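Local atomic coordinates of dipicolinate synthase subunit B (PDB entry 3LQK), a protein that probably serves as the flavoprotein-family subunit of dipicolinate synthase, the enzyme that makes the dipicolinic acid of bacterial spores. Residues Y153-G158 / E174-T179. Numbering follows the deposited sequence.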
# COMPACT_ATOMS: atom_id res chain seq x y z
N TYR A 153 -11.91 15.42 4.12
CA TYR A 153 -11.23 16.71 4.20
C TYR A 153 -10.60 16.91 5.56
O TYR A 153 -11.09 16.34 6.55
CB TYR A 153 -12.20 17.88 3.90
CG TYR A 153 -12.97 17.69 2.60
CD1 TYR A 153 -12.48 18.12 1.38
CD2 TYR A 153 -14.19 17.02 2.61
CE1 TYR A 153 -13.20 17.89 0.18
CE2 TYR A 153 -14.88 16.77 1.44
CZ TYR A 153 -14.42 17.24 0.26
OH TYR A 153 -15.18 16.98 -0.83
N PHE A 154 -9.50 17.67 5.57
CA PHE A 154 -8.69 17.88 6.77
C PHE A 154 -8.74 19.32 7.30
O PHE A 154 -8.63 20.29 6.52
CB PHE A 154 -7.23 17.48 6.49
CG PHE A 154 -6.96 16.00 6.58
CD1 PHE A 154 -7.46 15.13 5.63
CD2 PHE A 154 -6.23 15.46 7.64
CE1 PHE A 154 -7.24 13.78 5.71
CE2 PHE A 154 -6.02 14.08 7.75
CZ PHE A 154 -6.50 13.25 6.77
N ILE A 155 -9.00 19.47 8.61
CA ILE A 155 -8.85 20.73 9.28
C ILE A 155 -7.34 21.03 9.14
O ILE A 155 -6.51 20.15 9.33
CB ILE A 155 -9.21 20.66 10.75
CG1 ILE A 155 -10.67 20.20 10.98
CG2 ILE A 155 -8.91 22.01 11.47
CD1 ILE A 155 -10.97 19.89 12.48
N PRO A 156 -7.00 22.26 8.77
CA PRO A 156 -5.62 22.57 8.53
C PRO A 156 -4.76 22.18 9.70
O PRO A 156 -5.19 22.31 10.88
CB PRO A 156 -5.64 24.11 8.36
CG PRO A 156 -6.89 24.34 7.69
CD PRO A 156 -7.88 23.33 8.28
N PHE A 157 -3.57 21.70 9.42
CA PHE A 157 -2.71 21.11 10.46
C PHE A 157 -1.19 21.45 10.24
O PHE A 157 -0.76 21.97 9.19
CB PHE A 157 -2.95 19.61 10.51
CG PHE A 157 -2.60 18.88 9.19
CD1 PHE A 157 -1.30 18.50 8.90
CD2 PHE A 157 -3.58 18.59 8.27
CE1 PHE A 157 -0.99 17.86 7.71
CE2 PHE A 157 -3.25 17.92 7.10
CZ PHE A 157 -1.97 17.57 6.82
N GLY A 158 -0.38 21.07 11.21
CA GLY A 158 1.03 21.40 11.20
C GLY A 158 1.74 20.70 12.32
O GLY A 158 1.10 20.03 13.13
N GLU A 174 -9.47 25.78 15.71
CA GLU A 174 -10.21 27.01 15.35
C GLU A 174 -10.63 27.10 13.91
O GLU A 174 -11.58 27.84 13.62
CB GLU A 174 -9.37 28.29 15.56
CG GLU A 174 -9.07 28.57 16.95
CD GLU A 174 -8.15 29.83 17.16
OE1 GLU A 174 -7.58 30.41 16.17
OE2 GLU A 174 -8.01 30.23 18.34
N ALA A 175 -9.92 26.43 13.01
CA ALA A 175 -10.31 26.36 11.59
C ALA A 175 -11.42 25.36 11.28
O ALA A 175 -11.79 25.16 10.14
CB ALA A 175 -9.08 26.07 10.70
N LEU A 176 -12.01 24.75 12.28
CA LEU A 176 -13.00 23.68 11.99
C LEU A 176 -14.22 24.15 11.19
O LEU A 176 -14.52 23.58 10.12
CB LEU A 176 -13.34 22.96 13.28
CG LEU A 176 -14.31 21.78 13.39
CD1 LEU A 176 -13.86 20.87 14.59
CD2 LEU A 176 -15.70 22.28 13.64
N PRO A 177 -14.85 25.29 11.58
CA PRO A 177 -16.02 25.70 10.83
C PRO A 177 -15.77 26.04 9.41
O PRO A 177 -16.55 25.72 8.55
CB PRO A 177 -16.52 26.94 11.59
CG PRO A 177 -16.09 26.67 13.00
CD PRO A 177 -14.68 26.09 12.78
N GLU A 178 -14.70 26.73 9.17
CA GLU A 178 -14.28 27.04 7.82
C GLU A 178 -14.05 25.77 7.00
O GLU A 178 -14.41 25.72 5.83
CB GLU A 178 -12.97 27.85 7.85
CG GLU A 178 -13.10 29.26 8.40
CD GLU A 178 -13.05 29.43 9.98
OE1 GLU A 178 -13.03 28.42 10.74
OE2 GLU A 178 -13.08 30.64 10.44
N THR A 179 -13.42 24.76 7.60
CA THR A 179 -13.19 23.48 6.93
C THR A 179 -14.50 22.82 6.59
O THR A 179 -14.69 22.27 5.49
CB THR A 179 -12.28 22.58 7.76
OG1 THR A 179 -11.07 23.31 8.07
CG2 THR A 179 -11.92 21.25 7.05
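Thr179 faces the chain from Phe154 to Pro156, with OG1 at Pro156 and Ile155 and CG2 at the carbonyl of Phe154. Thr179 CB lies 4.2 Å from Ile155 CA. From there OG1 of Thr179, beside the backbone N and anti to the carbonyl carbon (chi1 -54°), passes Ile155 CA and comes within 3.2 Å of Pro156 CD, while CG2 of Thr179 reaches 3.5 Å from Phe154 O, a carbonyl that accepts a hydrogen bond from Gln188 NE2. A hydroxyl suits this buried place because it finds a mate in its own helix: OG1 of Thr179 donates to Ala175 O over 2.9 Å, from above the carbonyl plane. The same oxygen takes the backbone N-H of Thr179, so two donors grip it at the first turn of the helix. An alanine in place of Thr179 would probably cost Ala175 O one of its two donors from this residue and open a gap beside Phe154 O and Pro156 CD.

The contact sets the opening turn of helix 176-184 against the break in strand 152-159, part of the largely parallel sheet of this flavoprotein-family alpha/beta fold. Pro156 suits that break, since its ring takes up the backbone N and leaves no N-H for strand pairing; the small side chain of Ala175, the N-cap residue, lets Pro156 CD come within 3.8 Å of Ala175 CB. Ile155 is branched, and the branches divide the work: Ile155 CG2 lies 4.1 Å from Ala175 CB, whereas the Ile155 and Leu176 side chains cross at a slant, with Ile155 CD1 3.7 Å from Leu176 CD1. Leu176 is long enough to bridge onward, touching Gln27 and Leu31 of helix 25-33.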